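Long-range contacts in GTPase activator-like protein (Chaetomium thermophilum, PDB 6SSH), which probably stimulates GTP hydrolysis by a small GTPase through its TSC2-type Rap-GAP domain, the part of the longer protein present here: residues 2-7 / 100-105; 19-24 / 94-99; 41-46 / 62-67; 49-54 / 73-78. All coordinates share one frame; numbering follows the deposited sequence.

Overall arrangement
A mixed β-sheet gives the GAP domain its frame, and three contacts reach it. Contact 1 joins the neighbouring parallel strands 2-10 and 104-109; contact 4 lays the loop 49-54 over strand 73-78, on the other flank of strand 2-10; contact 3 pairs strands 39-42 and 63-68 at the margin. Contact 2 packs helix 17-21 against helix 93-99. Centres of contacts 3 and 4 lie about 8 Å apart, of contacts 1 and 4 about 9 Å, and of contacts 2 and 3 about 17 Å. Along the chain, contacts 2, 3 and 4 nest within contact 1, while 3 and 4 interlace. The H77-D102 hydrogen bond ties strand 73-78 to the loop before strand 104-109, next to helix 93-99.

Contact 1. Residues 2-7 / 100-105; sequences GHKVGV and GNDFVN
K4 reaches across to D102 in a salt bridge, NZ meeting OD1 at 3.1 Å and lying nearly on the extension of that carboxylate C-O bond. The lysine CG sits between the backbone N and the carbonyl carbon (chi1 59°), and the chain runs extended from there until a bend at chi4 turns NZ toward N101 and D102. Its methylenes pass the same oxygen on the way, with CG 3.4 Å from OD1. The other carboxylate oxygen, OD2, is held by H77 ND1, so each oxygen of D102 has its own partner. Water extends the link: one molecule accepts from both K4 NZ and F103 N, and a second donates to K4 O at 2.6 Å while accepting from V104 N, filling in where the two backbones have not yet closed up. They close at the next step, where G6 N donates to V104 O (3.2 Å, 156°) on a carbonyl lone pair. This is the start of the parallel pairing of strands 2-10 and 104-109 within the mixed sheet, and in the loop leading into it G100-D102 end the KRHIGND sequence found in Rap-GAP domains. Beyond the bond, the absence of a side chain at G6 lets N105 OD1 come within 3.1 Å of G6 CA, while N105 ND2 is occupied by I99 O. On the opposite sheet face V5 and V104 lie side by side and point the same way, their CG1 methyls 4.2 Å apart; helix 183-201 packs on V104 there.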
# COMPACT_ATOMS: atom_id res chain seq x y z
N GLY A 2 15.76 -3.45 -5.52
CA GLY A 2 14.68 -3.80 -4.62
C GLY A 2 13.97 -2.57 -4.10
O GLY A 2 14.60 -1.57 -3.71
N HIS A 3 12.65 -2.65 -4.12
CA HIS A 3 11.78 -1.58 -3.71
C HIS A 3 10.92 -2.03 -2.55
O HIS A 3 10.69 -3.21 -2.36
CB HIS A 3 10.85 -1.15 -4.88
CG HIS A 3 11.57 -0.73 -6.11
ND1 HIS A 3 12.04 0.55 -6.28
CD2 HIS A 3 11.99 -1.45 -7.17
CE1 HIS A 3 12.67 0.62 -7.44
NE2 HIS A 3 12.64 -0.56 -8.01
N LYS A 4 10.45 -1.05 -1.81
CA LYS A 4 9.54 -1.24 -0.69
C LYS A 4 8.38 -0.27 -0.81
O LYS A 4 8.58 0.96 -0.99
CB LYS A 4 10.29 -1.16 0.67
CG LYS A 4 11.03 0.15 0.95
CD LYS A 4 11.95 0.01 2.19
CE LYS A 4 12.80 1.23 2.44
NZ LYS A 4 12.00 2.36 2.95
N VAL A 5 7.17 -0.80 -0.71
CA VAL A 5 5.99 -0.04 -0.95
C VAL A 5 4.94 -0.34 0.12
O VAL A 5 4.61 -1.50 0.34
CB VAL A 5 5.45 -0.34 -2.36
CG1 VAL A 5 4.14 0.38 -2.60
CG2 VAL A 5 6.44 0.03 -3.48
N GLY A 6 4.39 0.67 0.76
CA GLY A 6 3.38 0.44 1.75
C GLY A 6 2.03 0.12 1.17
O GLY A 6 1.74 0.49 -0.02
N VAL A 7 1.17 -0.57 1.90
CA VAL A 7 -0.19 -0.81 1.51
C VAL A 7 -1.02 -0.63 2.74
O VAL A 7 -0.83 -1.35 3.76
CB VAL A 7 -0.46 -2.22 0.95
CG1 VAL A 7 -1.90 -2.33 0.50
CG2 VAL A 7 0.51 -2.55 -0.18
N GLY A 100 6.07 5.19 7.04
CA GLY A 100 6.61 6.54 7.15
C GLY A 100 7.96 6.69 6.52
O GLY A 100 8.39 7.81 6.22
N ASN A 101 8.63 5.57 6.24
CA ASN A 101 9.94 5.57 5.59
C ASN A 101 9.87 5.06 4.15
O ASN A 101 10.91 4.85 3.56
CB ASN A 101 10.94 4.78 6.44
CG ASN A 101 11.38 5.60 7.60
OD1 ASN A 101 12.04 6.64 7.47
ND2 ASN A 101 10.95 5.18 8.79
N ASP A 102 8.65 4.84 3.65
CA ASP A 102 8.44 4.41 2.26
C ASP A 102 8.07 5.60 1.43
O ASP A 102 7.12 6.33 1.71
CB ASP A 102 7.34 3.39 2.22
CG ASP A 102 7.71 2.05 2.86
OD1 ASP A 102 8.91 1.76 2.99
OD2 ASP A 102 6.76 1.28 3.15
N PHE A 103 8.80 5.79 0.34
CA PHE A 103 8.52 6.92 -0.56
C PHE A 103 7.11 6.78 -1.14
O PHE A 103 6.44 7.78 -1.38
CB PHE A 103 9.58 7.00 -1.67
CG PHE A 103 10.98 7.35 -1.19
CD1 PHE A 103 11.20 8.23 -0.15
CD2 PHE A 103 12.09 6.79 -1.85
CE1 PHE A 103 12.54 8.56 0.24
CE2 PHE A 103 13.40 7.14 -1.51
CZ PHE A 103 13.62 7.99 -0.44
N VAL A 104 6.72 5.57 -1.48
CA VAL A 104 5.47 5.25 -2.16
C VAL A 104 4.61 4.39 -1.27
O VAL A 104 5.09 3.39 -0.73
CB VAL A 104 5.77 4.49 -3.47
CG1 VAL A 104 4.49 4.20 -4.20
CG2 VAL A 104 6.75 5.32 -4.34
N ASN A 105 3.32 4.75 -1.15
CA ASN A 105 2.32 3.99 -0.42
C ASN A 105 1.05 3.86 -1.23
O ASN A 105 0.60 4.85 -1.80
CB ASN A 105 2.01 4.65 0.96
CG ASN A 105 3.12 4.48 1.95
OD1 ASN A 105 3.29 3.40 2.49
ND2 ASN A 105 3.87 5.48 2.16
O HOH W 1 8.82 3.41 -1.69
O HOH W 2 11.08 3.55 0.27

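Contact 2. Residues 19-24 / 94-99; sequences EILANT and MKKRHI
K95 and L21 carry most of this contact, and following helix 93-99 from K95 onward shows how a polar and an apolar grip can share one interface. The K95 chain is extended beyond CG, with CD anti to CA (chi2 -161°), and it runs past the L21 carbonyl: CD lies 3.1 Å and CE 3.2 Å from L21 O before NZ donates to that oxygen at 2.8 Å, almost in line with the carbonyl bond. N23 O is also 3.2 Å from NZ. Hydrogen bonds to M82 O and T84 OG1 complete the surroundings of K95 NZ. The base of the same side chain is apolar in its contacts, CB meeting L21 CD2 at 4.3 Å. K96, the next residue, offers its CB to the other leucine methyl, CD1, at 3.9 Å; its chain then bends at chi2 and chi4 and leads away from L21, where NZ forms a salt bridge with E17. One turn after K95, I99 brings CG1 to 4.3 Å from L21 CD2, so the leucine is touched by residues on successive turns of this helix, and I8 of strand 2-10 packs on I99. A buried ammonium group set among several neutral oxygens probably has its positive charge spread over these hydrogen bonds without a carboxylate among the partners, an arrangement that would hold K95 to L21, M82 and T84 together.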
# COMPACT_ATOMS: atom_id res chain seq x y z
N GLU A 19 -5.74 5.35 14.14
CA GLU A 19 -6.80 4.36 14.02
C GLU A 19 -6.71 3.51 12.75
O GLU A 19 -7.07 2.31 12.69
CB GLU A 19 -8.16 5.04 14.16
CG GLU A 19 -8.48 5.96 12.97
CD GLU A 19 -9.76 6.78 13.13
OE1 GLU A 19 -10.59 6.42 14.00
OE2 GLU A 19 -9.88 7.76 12.34
N ILE A 20 -6.24 4.13 11.67
CA ILE A 20 -6.06 3.39 10.41
C ILE A 20 -4.97 2.31 10.53
O ILE A 20 -5.13 1.17 10.12
CB ILE A 20 -5.71 4.41 9.27
CG1 ILE A 20 -6.93 5.31 8.93
CG2 ILE A 20 -5.21 3.69 8.01
CD1 ILE A 20 -6.53 6.53 8.13
N LEU A 21 -3.86 2.68 11.18
CA LEU A 21 -2.76 1.72 11.30
C LEU A 21 -3.20 0.56 12.18
O LEU A 21 -2.68 -0.54 11.99
CB LEU A 21 -1.54 2.42 11.90
CG LEU A 21 -0.84 3.45 10.99
CD1 LEU A 21 0.29 4.14 11.77
CD2 LEU A 21 -0.31 2.83 9.71
N ALA A 22 -4.10 0.76 13.10
CA ALA A 22 -4.54 -0.31 13.98
C ALA A 22 -5.28 -1.43 13.23
O ALA A 22 -5.44 -2.52 13.76
CB ALA A 22 -5.40 0.23 15.10
N ASN A 23 -5.81 -1.16 12.03
CA ASN A 23 -6.58 -2.16 11.33
C ASN A 23 -5.77 -3.42 11.09
O ASN A 23 -4.59 -3.35 10.77
CB ASN A 23 -7.07 -1.64 9.97
CG ASN A 23 -7.98 -0.45 10.10
OD1 ASN A 23 -8.70 -0.28 11.07
ND2 ASN A 23 -8.03 0.37 9.06
N THR A 24 -6.44 -4.58 11.25
CA THR A 24 -5.80 -5.86 11.01
C THR A 24 -6.46 -6.71 9.95
O THR A 24 -6.13 -7.87 9.76
CB THR A 24 -5.69 -6.72 12.23
OG1 THR A 24 -6.99 -6.87 12.71
CG2 THR A 24 -4.74 -6.04 13.29
N MET A 94 5.31 0.66 15.43
CA MET A 94 5.97 -0.42 14.73
C MET A 94 5.46 -0.55 13.27
O MET A 94 6.18 -1.03 12.41
CB MET A 94 5.90 -1.72 15.51
CG MET A 94 6.61 -1.68 16.85
SD MET A 94 8.36 -1.31 16.66
CE MET A 94 8.82 -1.53 18.31
N LYS A 95 4.22 -0.11 13.01
CA LYS A 95 3.73 -0.07 11.61
C LYS A 95 4.16 1.22 10.95
O LYS A 95 4.57 1.20 9.78
CB LYS A 95 2.22 -0.16 11.57
CG LYS A 95 1.67 -1.38 12.31
CD LYS A 95 0.24 -1.69 11.88
CE LYS A 95 -0.46 -2.71 12.79
NZ LYS A 95 -1.75 -3.18 12.24
N LYS A 96 4.09 2.35 11.63
CA LYS A 96 4.46 3.65 11.07
C LYS A 96 5.88 3.66 10.60
O LYS A 96 6.23 4.36 9.62
CB LYS A 96 4.16 4.80 12.04
CG LYS A 96 4.41 6.19 11.60
CD LYS A 96 3.62 6.60 10.37
CE LYS A 96 3.99 7.97 9.81
NZ LYS A 96 3.59 9.07 10.69
N ARG A 97 6.77 2.93 11.28
CA ARG A 97 8.19 2.97 10.92
C ARG A 97 8.39 2.45 9.50
O ARG A 97 9.39 2.86 8.86
CB ARG A 97 9.08 2.21 11.90
CG ARG A 97 9.07 0.68 11.71
CD ARG A 97 9.93 0.03 12.81
NE ARG A 97 10.46 -1.27 12.41
CZ ARG A 97 9.84 -2.40 12.55
NH1 ARG A 97 10.44 -3.50 12.17
NH2 ARG A 97 8.60 -2.50 12.99
N HIS A 98 7.52 1.58 9.03
CA HIS A 98 7.62 1.11 7.65
C HIS A 98 7.03 2.12 6.69
O HIS A 98 7.74 2.66 5.84
CB HIS A 98 6.96 -0.24 7.48
CG HIS A 98 7.52 -1.28 8.37
ND1 HIS A 98 8.81 -1.73 8.22
CD2 HIS A 98 6.96 -1.99 9.35
CE1 HIS A 98 9.03 -2.65 9.16
NE2 HIS A 98 7.93 -2.81 9.86
N ILE A 99 5.75 2.42 6.84
CA ILE A 99 5.10 3.29 5.84
C ILE A 99 5.63 4.71 5.91
O ILE A 99 5.72 5.36 4.85
CB ILE A 99 3.57 3.18 5.87
CG1 ILE A 99 3.08 3.72 7.19
CG2 ILE A 99 3.13 1.70 5.56
CD1 ILE A 99 2.34 4.96 7.05

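Contact 3. Residues 41-46 / 62-67; sequences TRLKGA and QYTYCW. With EDO (1,2-ethanediol), chain B; EDO (1,2-ethanediol), chain E.
R42 and L43 converge on a single acceptor, Q62 O, in the close-packed half of this contact. L43 N donates to it at 2.9 Å from a position tilted off the carbonyl plane, whereas R42 NH1, also at 2.9 Å, uses an in-plane lone pair. One step along, T41 and T64 form an antiparallel hydrogen-bonded pair, T41 N to T64 O at 2.8 Å and T64 N to T41 O at 3.0 Å. On the T64 face, L43 CD2 packs on T64 CG2 at 4.0 Å, and L53 adds to that buried side. The R42-Y63 face is looser. A bend at chi2 (77°) swings R42 CD over one face of the Y63 ring, 3.5 Å from CZ, but the guanidinium stands too far off for more than a weak cation-pi attraction; D58 takes its charge in a salt bridge. Q62 CB lies over one guanidinium face, offset toward its rim. At the edge of Q62 and Y63 turned from segment 41-46, an ethanediol, probably from the crystallisation liquor, accepts from Q62 N at 2.9 Å and from Y63 N. Strand 39-42, outermost in this chain, thus pairs antiparallel with 63-68 after a loop opening with a type II turn (L43-A46), at one margin of the Rap-GAP domain's mixed sheet.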
# COMPACT_ATOMS: atom_id res chain seq x y z
N THR A 41 4.28 -14.55 1.48
CA THR A 41 5.64 -14.98 1.76
C THR A 41 5.89 -14.95 3.27
O THR A 41 5.57 -13.95 3.93
CB THR A 41 6.61 -14.08 1.01
OG1 THR A 41 6.25 -14.12 -0.39
CG2 THR A 41 8.03 -14.57 1.10
N ARG A 42 6.41 -16.06 3.80
CA ARG A 42 6.71 -16.18 5.23
C ARG A 42 7.93 -15.34 5.59
O ARG A 42 8.96 -15.39 4.92
CB ARG A 42 6.95 -17.66 5.57
CG ARG A 42 7.11 -17.95 7.06
CD ARG A 42 5.74 -17.94 7.81
NE ARG A 42 5.91 -18.26 9.24
CZ ARG A 42 6.38 -17.36 10.13
NH1 ARG A 42 6.66 -16.08 9.82
NH2 ARG A 42 6.55 -17.79 11.38
N LEU A 43 7.83 -14.58 6.68
CA LEU A 43 8.92 -13.67 7.07
C LEU A 43 9.99 -14.29 8.00
O LEU A 43 11.16 -13.94 7.88
CB LEU A 43 8.36 -12.42 7.73
CG LEU A 43 7.70 -11.47 6.71
CD1 LEU A 43 6.91 -10.43 7.45
CD2 LEU A 43 8.80 -10.80 5.85
N LYS A 44 9.62 -15.22 8.88
CA LYS A 44 10.60 -15.75 9.83
C LYS A 44 11.60 -16.58 9.10
O LYS A 44 11.24 -17.51 8.39
CB LYS A 44 9.90 -16.55 10.92
CG LYS A 44 10.90 -17.06 11.95
CD LYS A 44 10.25 -17.90 13.04
CE LYS A 44 9.56 -17.00 14.05
NZ LYS A 44 9.03 -17.86 15.20
N GLY A 45 12.89 -16.30 9.29
CA GLY A 45 13.92 -17.03 8.58
C GLY A 45 14.03 -16.73 7.11
O GLY A 45 14.71 -17.46 6.38
N ALA A 46 13.39 -15.66 6.66
CA ALA A 46 13.40 -15.36 5.25
C ALA A 46 14.80 -15.21 4.73
O ALA A 46 15.65 -14.63 5.40
CB ALA A 46 12.61 -14.08 5.00
N GLN A 62 3.57 -12.61 10.52
CA GLN A 62 4.12 -13.84 9.97
C GLN A 62 4.33 -13.79 8.46
O GLN A 62 5.23 -14.47 7.94
CB GLN A 62 3.27 -15.05 10.36
CG GLN A 62 3.24 -15.29 11.86
CD GLN A 62 2.29 -16.38 12.21
OE1 GLN A 62 1.79 -17.10 11.34
NE2 GLN A 62 2.01 -16.51 13.49
N TYR A 63 3.54 -13.00 7.76
CA TYR A 63 3.53 -12.97 6.28
C TYR A 63 3.51 -11.56 5.72
O TYR A 63 2.95 -10.67 6.31
CB TYR A 63 2.33 -13.72 5.74
CG TYR A 63 2.37 -15.18 6.02
CD1 TYR A 63 1.73 -15.71 7.15
CD2 TYR A 63 3.04 -16.08 5.18
CE1 TYR A 63 1.79 -17.07 7.47
CE2 TYR A 63 3.07 -17.45 5.48
CZ TYR A 63 2.47 -17.92 6.61
OH TYR A 63 2.49 -19.26 6.91
N THR A 64 4.10 -11.39 4.54
CA THR A 64 3.82 -10.23 3.71
C THR A 64 3.56 -10.72 2.28
O THR A 64 3.47 -11.92 2.05
CB THR A 64 4.93 -9.22 3.82
OG1 THR A 64 4.38 -8.02 3.26
CG2 THR A 64 6.18 -9.62 3.12
N TYR A 65 3.36 -9.77 1.39
CA TYR A 65 3.21 -10.03 -0.01
C TYR A 65 4.42 -9.45 -0.74
O TYR A 65 4.87 -8.34 -0.44
CB TYR A 65 1.89 -9.40 -0.55
CG TYR A 65 0.66 -10.10 -0.04
CD1 TYR A 65 0.10 -9.74 1.19
CD2 TYR A 65 0.11 -11.18 -0.72
CE1 TYR A 65 -0.97 -10.43 1.67
CE2 TYR A 65 -0.98 -11.85 -0.26
CZ TYR A 65 -1.53 -11.46 0.95
OH TYR A 65 -2.63 -12.15 1.41
N CYS A 66 4.92 -10.21 -1.73
CA CYS A 66 6.14 -9.84 -2.44
C CYS A 66 5.99 -10.11 -3.93
O CYS A 66 5.38 -11.07 -4.34
CB CYS A 66 7.34 -10.64 -1.92
SG CYS A 66 7.68 -10.41 -0.18
N TRP A 67 6.69 -9.30 -4.71
CA TRP A 67 6.72 -9.46 -6.18
C TRP A 67 8.12 -9.49 -6.69
O TRP A 67 8.96 -8.75 -6.20
CB TRP A 67 6.00 -8.26 -6.81
CG TRP A 67 6.21 -8.14 -8.27
CD1 TRP A 67 7.19 -7.42 -8.92
CD2 TRP A 67 5.45 -8.77 -9.22
NE1 TRP A 67 7.06 -7.58 -10.26
CE2 TRP A 67 5.99 -8.40 -10.49
CE3 TRP A 67 4.34 -9.59 -9.18
CZ2 TRP A 67 5.46 -8.84 -11.71
CZ3 TRP A 67 3.79 -10.01 -10.41
CH2 TRP A 67 4.36 -9.66 -11.65
C1 EDO B . -0.19 -12.04 10.81
O1 EDO B . 0.89 -12.72 11.51
C2 EDO B . -0.01 -12.13 9.30
O2 EDO B . 1.15 -11.45 8.86
C1 EDO E . -3.57 -13.51 4.91
O1 EDO E . -3.39 -12.21 4.27
C2 EDO E . -2.32 -14.24 5.44
O2 EDO E . -1.61 -13.53 6.47

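Contact 4. Residues 49-54 / 73-78; sequences NTQGLD and EIVFHV
H77 and Q51 meet with the histidine CG anti to its carbonyl carbon, beside the backbone N (chi1 -64°), and the ring beyond it brings NE2 to the loop. There NE2 donates to Q51 O at 2.9 Å. The bond is bent, with 136° at the hydrogen, and the donor stands 35° above the carbonyl plane. At the other end of the ring ND1 bonds to D102, so both ring nitrogens are engaged and the ring's rotation is fixed from two sides. The loop presents Q51 O through a type I' β-turn from T50 to L53, closed by the backbone bond L53 N to T50 O and braced by T50 OG1, which donates to L53 O at 2.7 Å. Just ahead, N49 OD1 accepts from Q51 N, an Asx turn that stiffens the entry. Such a loop, without helix or strand of its own, lies against strand 73-78 of the domain's mixed sheet. V75 fits against it: CG2 approaches N49 O at 3.4 Å and Q51 CG at 3.8 Å, while CG1 touches L53 CD1 at 3.8 Å as those two side chains slide past each other in opposite directions. L53 CG also rests 3.7 Å from H77 CD2. Toward the start of the strand two waters bridge the loop to E73 OE1, one accepting from N49 N and the other donating to N49 O.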
# COMPACT_ATOMS: atom_id res chain seq x y z
N ASN A 49 15.80 -10.13 0.99
CA ASN A 49 15.80 -8.82 1.64
C ASN A 49 14.36 -8.44 1.98
O ASN A 49 13.57 -8.17 1.10
CB ASN A 49 16.39 -7.79 0.68
CG ASN A 49 16.56 -6.40 1.31
OD1 ASN A 49 15.92 -6.06 2.29
ND2 ASN A 49 17.37 -5.56 0.68
N THR A 50 14.02 -8.44 3.27
CA THR A 50 12.66 -8.14 3.72
C THR A 50 12.39 -6.65 3.94
O THR A 50 11.31 -6.30 4.39
CB THR A 50 12.32 -8.86 4.99
OG1 THR A 50 13.22 -8.40 6.01
CG2 THR A 50 12.47 -10.42 4.82
N GLN A 51 13.31 -5.82 3.48
CA GLN A 51 13.09 -4.39 3.50
C GLN A 51 12.59 -3.90 4.83
O GLN A 51 11.70 -3.06 4.94
CB GLN A 51 12.18 -3.97 2.34
CG GLN A 51 12.74 -4.29 0.98
CD GLN A 51 13.86 -3.38 0.57
OE1 GLN A 51 14.22 -2.45 1.26
NE2 GLN A 51 14.45 -3.68 -0.58
N GLY A 52 13.26 -4.35 5.88
CA GLY A 52 12.99 -3.88 7.21
C GLY A 52 12.00 -4.71 8.02
O GLY A 52 11.83 -4.52 9.23
N LEU A 53 11.25 -5.59 7.39
CA LEU A 53 10.28 -6.45 8.11
C LEU A 53 11.03 -7.50 8.91
O LEU A 53 11.95 -8.13 8.40
CB LEU A 53 9.30 -7.11 7.12
CG LEU A 53 8.37 -6.18 6.35
CD1 LEU A 53 7.66 -6.97 5.29
CD2 LEU A 53 7.40 -5.51 7.28
N ASP A 54 10.63 -7.70 10.15
CA ASP A 54 11.33 -8.61 11.04
C ASP A 54 11.34 -10.03 10.49
O ASP A 54 10.32 -10.62 10.21
CB ASP A 54 10.62 -8.62 12.40
CG ASP A 54 11.34 -9.49 13.47
OD1 ASP A 54 12.55 -9.67 13.41
OD2 ASP A 54 10.59 -9.89 14.35
N GLU A 73 12.62 -6.48 -7.41
CA GLU A 73 11.81 -7.12 -6.39
C GLU A 73 11.06 -5.99 -5.69
O GLU A 73 11.60 -4.87 -5.57
CB GLU A 73 12.64 -7.85 -5.33
CG GLU A 73 13.29 -9.14 -5.79
CD GLU A 73 14.16 -9.79 -4.75
OE1 GLU A 73 14.08 -9.45 -3.53
OE2 GLU A 73 14.97 -10.64 -5.16
N ILE A 74 9.85 -6.28 -5.26
CA ILE A 74 9.12 -5.34 -4.39
C ILE A 74 8.68 -6.12 -3.18
O ILE A 74 8.03 -7.14 -3.29
CB ILE A 74 7.83 -4.75 -5.04
CG1 ILE A 74 8.13 -4.20 -6.40
CG2 ILE A 74 7.18 -3.74 -4.12
CD1 ILE A 74 6.81 -3.83 -7.17
N VAL A 75 8.97 -5.59 -1.98
CA VAL A 75 8.40 -6.07 -0.73
C VAL A 75 7.33 -5.06 -0.34
O VAL A 75 7.63 -3.85 -0.23
CB VAL A 75 9.44 -6.18 0.37
CG1 VAL A 75 8.79 -6.59 1.68
CG2 VAL A 75 10.50 -7.18 -0.02
N PHE A 76 6.11 -5.54 -0.15
CA PHE A 76 5.03 -4.66 0.32
C PHE A 76 5.01 -4.65 1.84
O PHE A 76 5.30 -5.67 2.51
CB PHE A 76 3.68 -5.10 -0.25
CG PHE A 76 3.61 -4.93 -1.76
CD1 PHE A 76 3.85 -6.02 -2.58
CD2 PHE A 76 3.45 -3.66 -2.33
CE1 PHE A 76 3.83 -5.87 -3.98
CE2 PHE A 76 3.42 -3.52 -3.71
CZ PHE A 76 3.63 -4.63 -4.51
N HIS A 77 4.72 -3.47 2.37
CA HIS A 77 4.59 -3.26 3.82
C HIS A 77 3.12 -3.07 4.08
O HIS A 77 2.60 -1.96 3.93
CB HIS A 77 5.37 -2.07 4.32
CG HIS A 77 6.84 -2.17 4.16
ND1 HIS A 77 7.63 -1.05 4.05
CD2 HIS A 77 7.68 -3.24 4.26
CE1 HIS A 77 8.91 -1.43 4.05
NE2 HIS A 77 8.96 -2.76 4.19
N VAL A 78 2.42 -4.13 4.40
CA VAL A 78 0.95 -4.17 4.41
C VAL A 78 0.51 -3.99 5.88
O VAL A 78 0.68 -4.90 6.68
CB VAL A 78 0.40 -5.45 3.85
CG1 VAL A 78 -1.11 -5.39 3.79
CG2 VAL A 78 1.01 -5.71 2.43
O HOH W 3 16.21 -10.26 -1.91
O HOH W 4 13.72 -7.30 -1.56